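DUF1214 domain-containing protein (Burkholderia cenocepacia, PDB 6ANS) is of unknown function but belongs to the DUF1214 family and, in the crystal, holds a phosphate ion between its two beta-rich halves. Local coordinates at residues A290-V295 / T339-A344; K45-Q50 / Q236-T241; L134-Q139 / L191-T196. All blocks are in the same frame, centred on the assembly; numbering follows the deposited sequence.

Interactions 1 and 3 each join two antiparallel strands and are buried, but they lie in different sheets, with centres about 30 Å apart. Interaction 1, in the second DUF1214 range, is mostly hydrocarbon packing on both faces, with one aspartate–threonine bond at its end. Interaction 3, in the first range, has a largely apolar face and a polar one, where an arginine, waters and phosphate meet. Interaction 2 differs in kind: it joins helical segments, is only partly buried, and combines a salt bridge and a bridging water with a small serine–valine contact. Along the chain, interaction 3 is nested within the loop that interaction 2 closes, and interaction 1 follows both.

Interaction 1. Residues A290-V295 / T339-A344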
ATOM      1  N   ALA A 290      23.088   2.963  28.204  1.00 46.28           N
ATOM      2  CA  ALA A 290      21.641   2.960  28.266  1.00 44.18           C
ATOM      3  C   ALA A 290      21.164   4.358  28.618  1.00 43.30           C
ATOM      4  O   ALA A 290      21.835   5.095  29.347  1.00 40.07           O
ATOM      5  CB  ALA A 290      21.122   1.942  29.294  1.00 37.37           C
ATOM      6  N   LEU A 291      20.000   4.716  28.086  1.00 34.78           N
ATOM      7  CA  LEU A 291      19.335   5.966  28.422  1.00 34.41           C
ATOM      8  C   LEU A 291      18.209   5.655  29.396  1.00 42.70           C
ATOM      9  O   LEU A 291      17.274   4.921  29.054  1.00 44.18           O
ATOM     10  CB  LEU A 291      18.787   6.650  27.169  1.00 37.09           C
ATOM     11  CG  LEU A 291      18.168   8.027  27.438  1.00 40.80           C
ATOM     12  CD1 LEU A 291      19.233   9.044  27.856  1.00 46.33           C
ATOM     13  CD2 LEU A 291      17.388   8.516  26.245  1.00 31.27           C
ATOM     14  N   VAL A 292      18.291   6.219  30.598  1.00 44.00           N
ATOM     15  CA  VAL A 292      17.303   5.994  31.644  1.00 36.00           C
ATOM     16  C   VAL A 292      16.355   7.181  31.664  1.00 45.05           C
ATOM     17  O   VAL A 292      16.768   8.308  31.960  1.00 42.71           O
ATOM     18  CB  VAL A 292      17.969   5.809  33.015  1.00 50.43           C
ATOM     19  CG1 VAL A 292      16.907   5.502  34.078  1.00 38.31           C
ATOM     20  CG2 VAL A 292      19.037   4.716  32.948  1.00 48.83           C
ATOM     21  N   ILE A 293      15.083   6.926  31.364  1.00 39.14           N
ATOM     22  CA  ILE A 293      14.039   7.943  31.342  1.00 38.33           C
ATOM     23  C   ILE A 293      13.133   7.720  32.543  1.00 40.69           C
ATOM     24  O   ILE A 293      12.737   6.581  32.820  1.00 42.57           O
ATOM     25  CB  ILE A 293      13.229   7.892  30.033  1.00 34.54           C
ATOM     26  CG1 ILE A 293      14.162   7.829  28.814  1.00 35.96           C
ATOM     27  CG2 ILE A 293      12.278   9.075  29.933  1.00 31.95           C
ATOM     28  CD1 ILE A 293      13.434   7.556  27.504  1.00 31.43           C
ATOM     29  N   ASP A 294      12.796   8.805  33.246  1.00 40.65           N
ATOM     30  CA  ASP A 294      11.992   8.745  34.460  1.00 39.58           C
ATOM     31  C   ASP A 294      10.939   9.836  34.453  1.00 42.81           C
ATOM     32  O   ASP A 294      11.232  10.987  34.114  1.00 43.48           O
ATOM     33  CB  ASP A 294      12.841   8.927  35.723  1.00 38.38           C
ATOM     34  CG  ASP A 294      13.641   7.702  36.071  1.00 49.23           C
ATOM     35  OD1 ASP A 294      13.035   6.680  36.447  1.00 50.23           O
ATOM     36  OD2 ASP A 294      14.881   7.762  35.958  1.00 56.15           O
ATOM     37  N   VAL A 295       9.729   9.473  34.870  1.00 37.54           N
ATOM     38  CA  VAL A 295       8.706  10.422  35.290  1.00 40.69           C
ATOM     39  C   VAL A 295       8.335  10.073  36.727  1.00 47.15           C
ATOM     40  O   VAL A 295       8.124   8.897  37.050  1.00 51.92           O
ATOM     41  CB  VAL A 295       7.474  10.402  34.362  1.00 47.13           C
ATOM     42  CG1 VAL A 295       7.839  10.973  32.987  1.00 45.01           C
ATOM     43  CG2 VAL A 295       6.897   8.994  34.232  1.00 47.47           C
ATOM     44  N   THR A 339       9.716   4.191  34.933  1.00 37.41           N
ATOM     45  CA  THR A 339      11.039   4.203  34.341  1.00 38.35           C
ATOM     46  C   THR A 339      10.982   3.422  33.036  1.00 41.98           C
ATOM     47  O   THR A 339      10.320   2.378  32.955  1.00 39.74           O
ATOM     48  CB  THR A 339      12.076   3.600  35.296  1.00 39.96           C
ATOM     49  OG1 THR A 339      12.087   4.344  36.523  1.00 43.35           O
ATOM     50  CG2 THR A 339      13.459   3.674  34.691  1.00 41.86           C
ATOM     51  N   VAL A 340      11.638   3.964  32.010  1.00 39.61           N
ATOM     52  CA  VAL A 340      11.776   3.339  30.697  1.00 38.68           C
ATOM     53  C   VAL A 340      13.248   3.398  30.301  1.00 41.85           C
ATOM     54  O   VAL A 340      13.862   4.472  30.340  1.00 38.92           O
ATOM     55  CB  VAL A 340      10.913   4.042  29.628  1.00 33.26           C
ATOM     56  CG1 VAL A 340      11.104   3.374  28.283  1.00 28.62           C
ATOM     57  CG2 VAL A 340       9.440   4.048  30.023  1.00 30.58           C
ATOM     58  N   ILE A 341      13.799   2.263  29.871  1.00 40.87           N
ATOM     59  CA  ILE A 341      15.223   2.145  29.572  1.00 37.60           C
ATOM     60  C   ILE A 341      15.406   1.899  28.080  1.00 36.43           C
ATOM     61  O   ILE A 341      14.846   0.944  27.532  1.00 36.53           O
ATOM     62  CB  ILE A 341      15.873   1.008  30.374  1.00 40.94           C
ATOM     63  CG1 ILE A 341      15.559   1.139  31.869  1.00 44.17           C
ATOM     64  CG2 ILE A 341      17.363   0.947  30.081  1.00 39.56           C
ATOM     65  CD1 ILE A 341      16.439   2.106  32.609  1.00 41.92           C
ATOM     66  N   VAL A 342      16.196   2.758  27.433  1.00 32.39           N
ATOM     67  CA  VAL A 342      16.619   2.589  26.043  1.00 38.12           C
ATOM     68  C   VAL A 342      17.982   1.899  26.060  1.00 44.86           C
ATOM     69  O   VAL A 342      18.934   2.430  26.642  1.00 46.51           O
ATOM     70  CB  VAL A 342      16.699   3.946  25.320  1.00 32.86           C
ATOM     71  CG1 VAL A 342      17.056   3.764  23.869  1.00 31.85           C
ATOM     72  CG2 VAL A 342      15.396   4.720  25.450  1.00 26.83           C
ATOM     73  N   ALA A 343      18.088   0.725  25.425  1.00 43.79           N
ATOM     74  CA  ALA A 343      19.322  -0.063  25.464  1.00 40.98           C
ATOM     75  C   ALA A 343      19.283  -1.169  24.411  1.00 39.18           C
ATOM     76  O   ALA A 343      18.245  -1.442  23.801  1.00 39.05           O
ATOM     77  CB  ALA A 343      19.557  -0.661  26.851  1.00 40.22           C
ATOM     78  N   ALA A 344      20.435  -1.818  24.217  1.00 40.38           N
ATOM     79  CA  ALA A 344      20.540  -2.903  23.243  1.00 41.09           C
ATOM     80  C   ALA A 344      19.910  -4.204  23.741  1.00 49.68           C
ATOM     81  O   ALA A 344      19.445  -5.013  22.929  1.00 51.87           O
ATOM     82  CB  ALA A 344      22.010  -3.153  22.889  1.00 40.21           C
TER
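I341 fits its CD1 methyl into the fork of V292, where two antiparallel strands form the central pair of a mixed four-stranded sheet. The methyl lies 3.7 Å from both V292 CG1 and V292 CG2, a bump seated between two branches. It gets there because I341 CG1 leaves beside the backbone N, anti to the carbonyl carbon (chi1 -52°), and the chain then bends at chi2. The two side chains lie side by side and point the same way. Toward one end of this face, I341 CG2 settles at 4.0 Å against A290 CB, which also meets A343 CB. Toward the other end, the T339 side chain crosses that of V292 obliquely, CG2 meeting CG1. L386 of helix 383-389 covers A290, V292 and I341.

The other face carries L291, I293, V340 and V342. L291 CB and V342 CB abut at 3.9 Å, and I293 CD1 reaches diagonally across the pair to V342 CG2. Closer to the backbone, I293 CG1 rests 3.7 Å from V340 O. Strand 360-368 of another sheet packs on this side, with I363 and W365 touching I293, so that two sheets are layered here.

Four backbone bonds, in the L291–V342 and I293–V340 pairs, fix the register, and strands 351-354 and 377-382 extend the sheet on its two flanks. At the D294–T339 end the pair turns polar. N333 ND2 also bonds to the T339 hydroxyl, while T339 OG1 itself donates to D294 OD1 at 2.5 Å, meeting that oxygen nearly head-on to its C-O bond.

Interaction 2. Residues K45-Q50 / Q236-T241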
ATOM      1  N   LYS A  45      14.821  12.283  -7.343  1.00 21.08           N
ATOM      2  CA  LYS A  45      16.268  12.139  -7.250  1.00 25.93           C
ATOM      3  C   LYS A  45      16.862  13.198  -6.334  1.00 23.36           C
ATOM      4  O   LYS A  45      17.647  12.882  -5.436  1.00 22.48           O
ATOM      5  CB  LYS A  45      16.894  12.207  -8.650  1.00 23.44           C
ATOM      6  CG  LYS A  45      18.416  12.082  -8.683  1.00 23.44           C
ATOM      7  CD  LYS A  45      18.892  11.691 -10.107  1.00 32.94           C
ATOM      8  CE  LYS A  45      18.573  12.774 -11.137  1.00 37.43           C
ATOM      9  NZ  LYS A  45      19.092  12.448 -12.498  1.00 31.48           N
ATOM     10  N   ARG A  46      16.465  14.464  -6.532  1.00 28.26           N
ATOM     11  CA  ARG A  46      17.007  15.561  -5.744  1.00 22.73           C
ATOM     12  C   ARG A  46      16.705  15.399  -4.256  1.00 25.13           C
ATOM     13  O   ARG A  46      17.468  15.883  -3.411  1.00 30.87           O
ATOM     14  CB  ARG A  46      16.446  16.882  -6.265  1.00 28.40           C
ATOM     15  CG  ARG A  46      17.172  18.103  -5.769  1.00 30.20           C
ATOM     16  CD  ARG A  46      16.651  19.374  -6.426  1.00 43.88           C
ATOM     17  NE  ARG A  46      15.277  19.677  -6.014  1.00 47.46           N
ATOM     18  CZ  ARG A  46      14.282  19.894  -6.869  1.00 46.64           C
ATOM     19  NH1 ARG A  46      14.522  19.869  -8.178  1.00 45.21           N
ATOM     20  NH2 ARG A  46      13.059  20.152  -6.421  1.00 32.76           N
ATOM     21  N   SER A  47      15.624  14.696  -3.915  1.00 24.67           N
ATOM     22  CA  SER A  47      15.316  14.411  -2.515  1.00 26.91           C
ATOM     23  C   SER A  47      16.425  13.637  -1.814  1.00 26.85           C
ATOM     24  O   SER A  47      16.518  13.701  -0.587  1.00 30.10           O
ATOM     25  CB  SER A  47      14.029  13.604  -2.408  1.00 26.87           C
ATOM     26  OG  SER A  47      12.919  14.372  -2.798  1.00 31.02           O
ATOM     27  N   GLY A  48      17.257  12.901  -2.558  1.00 27.35           N
ATOM     28  CA  GLY A  48      18.395  12.220  -1.953  1.00 28.31           C
ATOM     29  C   GLY A  48      19.324  13.147  -1.194  1.00 28.00           C
ATOM     30  O   GLY A  48      20.009  12.703  -0.267  1.00 30.37           O
ATOM     31  N   GLU A  49      19.351  14.433  -1.555  1.00 22.73           N
ATOM     32  CA  GLU A  49      20.189  15.391  -0.835  1.00 28.20           C
ATOM     33  C   GLU A  49      19.755  15.549   0.616  1.00 27.75           C
ATOM     34  O   GLU A  49      20.581  15.876   1.476  1.00 26.41           O
ATOM     35  CB  GLU A  49      20.173  16.741  -1.548  1.00 32.28           C
ATOM     36  CG  GLU A  49      20.728  16.667  -2.977  1.00 40.75           C
ATOM     37  CD  GLU A  49      20.449  17.920  -3.804  1.00 50.98           C
ATOM     38  OE1 GLU A  49      19.775  18.844  -3.300  1.00 55.85           O
ATOM     39  OE2 GLU A  49      20.899  17.976  -4.970  1.00 59.33           O
ATOM     40  N   GLN A  50      18.470  15.337   0.915  1.00 26.07           N
ATOM     41  CA  GLN A  50      18.045  15.395   2.314  1.00 28.54           C
ATOM     42  C   GLN A  50      18.663  14.271   3.147  1.00 27.18           C
ATOM     43  O   GLN A  50      18.841  14.426   4.360  1.00 36.48           O
ATOM     44  CB  GLN A  50      16.521  15.325   2.409  1.00 28.12           C
ATOM     45  CG  GLN A  50      15.812  16.435   1.683  1.00 22.43           C
ATOM     46  CD  GLN A  50      16.273  17.798   2.149  1.00 23.30           C
ATOM     47  OE1 GLN A  50      16.587  17.990   3.317  1.00 30.37           O
ATOM     48  NE2 GLN A  50      16.309  18.752   1.231  1.00 25.05           N
ATOM     49  N   GLN A 236       6.968  16.491  -4.764  1.00 22.15           N
ATOM     50  CA  GLN A 236       7.330  17.559  -3.840  1.00 20.74           C
ATOM     51  C   GLN A 236       7.038  17.180  -2.393  1.00 24.61           C
ATOM     52  O   GLN A 236       7.710  17.677  -1.484  1.00 24.99           O
ATOM     53  CB  GLN A 236       6.615  18.854  -4.239  1.00 21.54           C
ATOM     54  CG  GLN A 236       7.312  19.575  -5.405  1.00 33.18           C
ATOM     55  CD  GLN A 236       6.342  20.284  -6.325  1.00 51.71           C
ATOM     56  OE1 GLN A 236       5.190  20.541  -5.955  1.00 42.68           O
ATOM     57  NE2 GLN A 236       6.810  20.636  -7.531  1.00 55.66           N
ATOM     58  N   PHE A 237       6.054  16.301  -2.168  1.00 25.64           N
ATOM     59  CA  PHE A 237       5.812  15.762  -0.831  1.00 28.29           C
ATOM     60  C   PHE A 237       7.031  15.012  -0.299  1.00 23.74           C
ATOM     61  O   PHE A 237       7.391  15.163   0.873  1.00 26.43           O
ATOM     62  CB  PHE A 237       4.585  14.846  -0.853  1.00 24.61           C
ATOM     63  CG  PHE A 237       4.192  14.290   0.502  1.00 27.48           C
ATOM     64  CD1 PHE A 237       3.290  14.978   1.321  1.00 21.24           C
ATOM     65  CD2 PHE A 237       4.708  13.072   0.945  1.00 21.75           C
ATOM     66  CE1 PHE A 237       2.912  14.458   2.565  1.00 29.54           C
ATOM     67  CE2 PHE A 237       4.345  12.548   2.188  1.00 28.08           C
ATOM     68  CZ  PHE A 237       3.439  13.240   3.004  1.00 22.98           C
ATOM     69  N   VAL A 238       7.668  14.184  -1.134  1.00 24.15           N
ATOM     70  CA  VAL A 238       8.855  13.447  -0.692  1.00 24.10           C
ATOM     71  C   VAL A 238       9.953  14.414  -0.275  1.00 23.71           C
ATOM     72  O   VAL A 238      10.538  14.298   0.813  1.00 27.12           O
ATOM     73  CB  VAL A 238       9.365  12.505  -1.799  1.00 24.50           C
ATOM     74  CG1 VAL A 238      10.681  11.875  -1.361  1.00 19.69           C
ATOM     75  CG2 VAL A 238       8.348  11.437  -2.106  1.00 22.85           C
ATOM     76  N   GLU A 239      10.243  15.389  -1.132  1.00 22.62           N
ATOM     77  CA  GLU A 239      11.322  16.326  -0.838  1.00 27.01           C
ATOM     78  C   GLU A 239      11.013  17.157   0.398  1.00 21.30           C
ATOM     79  O   GLU A 239      11.857  17.290   1.294  1.00 23.98           O
ATOM     80  CB  GLU A 239      11.572  17.242  -2.034  1.00 26.37           C
ATOM     81  CG  GLU A 239      12.634  18.310  -1.765  1.00 26.10           C
ATOM     82  CD  GLU A 239      13.240  18.856  -3.040  1.00 37.32           C
ATOM     83  OE1 GLU A 239      12.462  19.421  -3.841  1.00 35.73           O
ATOM     84  OE2 GLU A 239      14.482  18.757  -3.223  1.00 35.42           O
ATOM     85  N   GLN A 240       9.796  17.711   0.476  1.00 22.42           N
ATOM     86  CA  GLN A 240       9.471  18.617   1.585  1.00 23.89           C
ATOM     87  C   GLN A 240       9.303  17.874   2.906  1.00 24.60           C
ATOM     88  O   GLN A 240       9.687  18.389   3.962  1.00 24.10           O
ATOM     89  CB  GLN A 240       8.208  19.427   1.282  1.00 25.68           C
ATOM     90  CG  GLN A 240       8.328  20.390   0.113  1.00 23.65           C
ATOM     91  CD  GLN A 240       9.473  21.370   0.286  1.00 29.72           C
ATOM     92  OE1 GLN A 240       9.664  21.943   1.365  1.00 26.82           O
ATOM     93  NE2 GLN A 240      10.242  21.571  -0.781  1.00 29.51           N
ATOM     94  N   THR A 241       8.719  16.677   2.882  1.00 23.56           N
ATOM     95  CA  THR A 241       8.513  15.951   4.136  1.00 19.54           C
ATOM     96  C   THR A 241       9.841  15.509   4.721  1.00 25.09           C
ATOM     97  O   THR A 241      10.091  15.685   5.920  1.00 27.37           O
ATOM     98  CB  THR A 241       7.605  14.742   3.916  1.00 23.23           C
ATOM     99  OG1 THR A 241       6.344  15.193   3.423  1.00 23.12           O
ATOM    100  CG2 THR A 241       7.394  13.928   5.223  1.00 20.84           C
TER
HETATM  101  O   HOH W   1      16.388  18.076  -1.639  1.00 27.92           O
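R46 grips E239 side-on in a bidentate salt bridge, which ties the helical region around residues 35-52 to the long helix 224-251 in a helix–helix contact. R46 NH2 donates to E239 OE1 at 2.7 Å, and R46 NE to E239 OE2 at 3.0 Å. Both oxygens use their syn lone pairs, yet the fit is not flat: the guanidinium and carboxylate planes are 26° apart. E239 spans the gap with an extended chain, its CG anti to the backbone N (chi1 176°), whereas R46 bends at chi3 to turn its NE and NH2 edge to the carboxylate.

Beneath the bridge the backbones come close. S47 OG lies 3.2 Å from E239 CA and packs against V238 CG1 at 3.6 Å. That hydroxyl is bonded to T43 O, one turn earlier in the chain, so it meets helix 224-251 by contact alone. L70 and L73 of helix 60-83 touch S47 and V238 respectively, placing a third helix against this inner side.

Further out, Q50 lays its CG near E239 O, and its OE1 bonds to R53. The amide nitrogen of Q50 serves the salt bridge indirectly through one water. This water accepts from Q50 NE2 at 2.9 Å, donates to R46 O, and donates to E239 OE2 at 2.6 Å, giving that oxygen a second donor beside R46 NE.

Interaction 3. Residues L134-Q139 / L191-T196; sequences LSFGTQ and LLVRQT. With PO4 (phosphate ion), chain E.
S135 and R194 stand opposite each other on one face of an antiparallel strand pair, brought together by their first torsions. S135 OG sits between its backbone N and carbonyl carbon (chi1 74°), 3.6 Å from R194 CB. R194 CG lies anti to its own carbonyl carbon (chi1 -71°), and the chain runs on extended to NE, carrying the guanidinium out to the phosphate. R194 NE donates to phosphate O3 at 2.7 Å and R194 NH2 to phosphate O4 at 3.0 Å, while a second NH2 bond, to O3, is weak. NH2 also bonds to G271 O. The remaining nitrogen, NH1, donates to two waters in the guanidinium plane: one donates in turn to S135 OG and L192 O, the other lies beside Q139 OE1, itself bonded to Q151 NE2. S135 OG has a further partner in D273. These bonds would fix the guanidinium's rotation.

The opposite face is largely apolar around F136, V193 and L191. F136 and V193 lie side by side with F136 CD1 3.7 Å from V193 CG2, and L191 CD1 reaches the edge of the F136 ring. That same methyl rests 3.4 Å from G137 O, which also accepts a nearly straight bond from L192 N.

Strands 109-115 and 151-155 flank the pair to complete a four-stranded antiparallel sheet. F136 and V193 pack on L208 of strand 207-212, and I170 of strand 167-173 touches F136, layering a second sheet here. The phosphate, probably from the crystallisation liquor, is also bonded by Y111 of strand 109-115 and by Y278 and R366 of strands 276-284 and 360-368, so both halves meet there.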
ATOM      1  N   LEU A 134     -10.320   7.688  19.673  1.00 33.42           N
ATOM      2  CA  LEU A 134     -10.676   7.900  18.275  1.00 34.02           C
ATOM      3  C   LEU A 134     -10.805   9.398  18.040  1.00 31.89           C
ATOM      4  O   LEU A 134     -11.607  10.050  18.716  1.00 30.00           O
ATOM      5  CB  LEU A 134     -11.997   7.190  17.964  1.00 32.73           C
ATOM      6  CG  LEU A 134     -12.600   7.462  16.595  1.00 31.33           C
ATOM      7  CD1 LEU A 134     -11.688   6.863  15.541  1.00 25.84           C
ATOM      8  CD2 LEU A 134     -13.998   6.854  16.525  1.00 28.31           C
ATOM      9  N   SER A 135     -10.006   9.965  17.123  1.00 28.94           N
ATOM     10  CA  SER A 135     -10.107  11.393  16.859  1.00 27.41           C
ATOM     11  C   SER A 135     -10.154  11.648  15.360  1.00 27.84           C
ATOM     12  O   SER A 135      -9.654  10.849  14.559  1.00 27.64           O
ATOM     13  CB  SER A 135      -8.968  12.188  17.529  1.00 22.89           C
ATOM     14  OG  SER A 135      -7.730  12.017  16.868  1.00 25.22           O
ATOM     15  N   PHE A 136     -10.803  12.756  14.993  1.00 24.15           N
ATOM     16  CA  PHE A 136     -10.994  13.167  13.607  1.00 25.91           C
ATOM     17  C   PHE A 136     -10.505  14.597  13.462  1.00 24.91           C
ATOM     18  O   PHE A 136     -11.063  15.498  14.084  1.00 23.50           O
ATOM     19  CB  PHE A 136     -12.466  13.092  13.183  1.00 25.17           C
ATOM     20  CG  PHE A 136     -13.097  11.725  13.337  1.00 26.78           C
ATOM     21  CD1 PHE A 136     -13.101  10.829  12.283  1.00 26.01           C
ATOM     22  CD2 PHE A 136     -13.706  11.350  14.533  1.00 25.98           C
ATOM     23  CE1 PHE A 136     -13.687   9.569  12.422  1.00 24.02           C
ATOM     24  CE2 PHE A 136     -14.295  10.105  14.671  1.00 28.76           C
ATOM     25  CZ  PHE A 136     -14.286   9.215  13.612  1.00 29.53           C
ATOM     26  N   GLY A 137      -9.495  14.816  12.633  1.00 22.32           N
ATOM     27  CA  GLY A 137      -9.018  16.157  12.326  1.00 25.18           C
ATOM     28  C   GLY A 137      -9.148  16.479  10.851  1.00 28.53           C
ATOM     29  O   GLY A 137      -8.817  15.654   9.998  1.00 24.56           O
ATOM     30  N   THR A 138      -9.629  17.682  10.544  1.00 25.78           N
ATOM     31  CA  THR A 138      -9.550  18.146   9.169  1.00 25.70           C
ATOM     32  C   THR A 138      -8.379  19.111   9.044  1.00 22.98           C
ATOM     33  O   THR A 138      -8.046  19.826   9.987  1.00 24.46           O
ATOM     34  CB  THR A 138     -10.865  18.771   8.688  1.00 30.00           C
ATOM     35  OG1 THR A 138     -11.181  19.931   9.455  1.00 23.92           O
ATOM     36  CG2 THR A 138     -12.005  17.743   8.803  1.00 30.59           C
ATOM     37  N   GLN A 139      -7.693  19.049   7.907  1.00 28.60           N
ATOM     38  CA  GLN A 139      -6.441  19.763   7.718  1.00 25.78           C
ATOM     39  C   GLN A 139      -6.461  20.473   6.372  1.00 27.51           C
ATOM     40  O   GLN A 139      -7.239  20.137   5.475  1.00 27.57           O
ATOM     41  CB  GLN A 139      -5.218  18.817   7.793  1.00 27.92           C
ATOM     42  CG  GLN A 139      -5.316  17.658   8.802  1.00 25.85           C
ATOM     43  CD  GLN A 139      -5.249  18.113  10.276  1.00 29.79           C
ATOM     44  OE1 GLN A 139      -5.892  17.518  11.139  1.00 23.85           O
ATOM     45  NE2 GLN A 139      -4.473  19.164  10.556  1.00 26.82           N
ATOM     46  N   LEU A 191      -8.866  14.761   5.754  1.00 24.09           N
ATOM     47  CA  LEU A 191      -9.374  14.275   7.021  1.00 21.44           C
ATOM     48  C   LEU A 191      -8.379  13.256   7.552  1.00 30.70           C
ATOM     49  O   LEU A 191      -8.048  12.285   6.860  1.00 28.39           O
ATOM     50  CB  LEU A 191     -10.755  13.644   6.859  1.00 21.68           C
ATOM     51  CG  LEU A 191     -11.180  12.789   8.059  1.00 26.87           C
ATOM     52  CD1 LEU A 191     -11.502  13.665   9.276  1.00 23.28           C
ATOM     53  CD2 LEU A 191     -12.351  11.894   7.683  1.00 22.43           C
ATOM     54  N   LEU A 192      -7.908  13.469   8.776  1.00 25.39           N
ATOM     55  CA  LEU A 192      -6.926  12.580   9.382  1.00 27.48           C
ATOM     56  C   LEU A 192      -7.542  11.943  10.616  1.00 20.41           C
ATOM     57  O   LEU A 192      -7.863  12.641  11.584  1.00 24.79           O
ATOM     58  CB  LEU A 192      -5.643  13.333   9.738  1.00 20.56           C
ATOM     59  CG  LEU A 192      -4.554  12.455  10.350  1.00 25.92           C
ATOM     60  CD1 LEU A 192      -4.263  11.220   9.472  1.00 23.30           C
ATOM     61  CD2 LEU A 192      -3.308  13.295  10.565  1.00 20.81           C
ATOM     62  N   VAL A 193      -7.712  10.627  10.575  1.00 21.73           N
ATOM     63  CA  VAL A 193      -8.339   9.875  11.653  1.00 20.57           C
ATOM     64  C   VAL A 193      -7.244   9.175  12.437  1.00 31.31           C
ATOM     65  O   VAL A 193      -6.365   8.533  11.843  1.00 26.57           O
ATOM     66  CB  VAL A 193      -9.349   8.852  11.112  1.00 20.85           C
ATOM     67  CG1 VAL A 193     -10.057   8.121  12.286  1.00 21.33           C
ATOM     68  CG2 VAL A 193     -10.332   9.487  10.147  1.00 21.00           C
ATOM     69  N   ARG A 194      -7.300   9.280  13.764  1.00 20.89           N
ATOM     70  CA  ARG A 194      -6.433   8.502  14.645  1.00 25.59           C
ATOM     71  C   ARG A 194      -7.269   7.508  15.436  1.00 25.02           C
ATOM     72  O   ARG A 194      -8.215   7.892  16.136  1.00 28.56           O
ATOM     73  CB  ARG A 194      -5.648   9.395  15.600  1.00 21.42           C
ATOM     74  CG  ARG A 194      -4.564  10.208  14.915  1.00 25.14           C
ATOM     75  CD  ARG A 194      -3.955  11.167  15.892  1.00 23.53           C
ATOM     76  NE  ARG A 194      -2.775  11.844  15.380  1.00 25.84           N
ATOM     77  CZ  ARG A 194      -2.814  12.919  14.590  1.00 29.55           C
ATOM     78  NH1 ARG A 194      -3.985  13.421  14.186  1.00 21.34           N
ATOM     79  NH2 ARG A 194      -1.677  13.492  14.206  1.00 23.37           N
ATOM     80  N   GLN A 195      -6.923   6.234  15.326  1.00 22.75           N
ATOM     81  CA  GLN A 195      -7.406   5.218  16.251  1.00 22.84           C
ATOM     82  C   GLN A 195      -6.218   4.771  17.092  1.00 27.71           C
ATOM     83  O   GLN A 195      -5.264   4.185  16.564  1.00 25.69           O
ATOM     84  CB  GLN A 195      -8.044   4.046  15.510  1.00 23.13           C
ATOM     85  CG  GLN A 195      -8.985   4.462  14.374  1.00 25.28           C
ATOM     86  CD  GLN A 195      -9.943   3.332  14.022  1.00 28.04           C
ATOM     87  OE1 GLN A 195     -10.215   2.480  14.866  1.00 31.52           O
ATOM     88  NE2 GLN A 195     -10.479   3.335  12.796  1.00 31.84           N
ATOM     89  N   THR A 196      -6.272   5.035  18.392  1.00 23.97           N
ATOM     90  CA  THR A 196      -5.140   4.777  19.270  1.00 24.58           C
ATOM     91  C   THR A 196      -5.463   3.584  20.156  1.00 26.74           C
ATOM     92  O   THR A 196      -6.416   3.626  20.944  1.00 27.32           O
ATOM     93  CB  THR A 196      -4.815   6.003  20.121  1.00 26.60           C
ATOM     94  OG1 THR A 196      -4.561   7.119  19.265  1.00 24.55           O
ATOM     95  CG2 THR A 196      -3.577   5.733  20.977  1.00 31.71           C
TER
HETATM   96  P   PO4 E 401       0.714  11.631  16.418  1.00 22.15           P
HETATM   97  O1  PO4 E 401       0.457  11.452  17.894  1.00 27.04           O
HETATM   98  O2  PO4 E 401       2.112  11.167  16.155  1.00 21.12           O
HETATM   99  O3  PO4 E 401      -0.273  10.852  15.586  1.00 24.84           O
HETATM  100  O4  PO4 E 401       0.556  13.101  16.120  1.00 24.24           O
HETATM  101  O   HOH W   2      -6.912  12.821  14.331  1.00 21.32           O
HETATM  102  O   HOH W   3      -4.425  16.061  12.940  1.00 21.46           O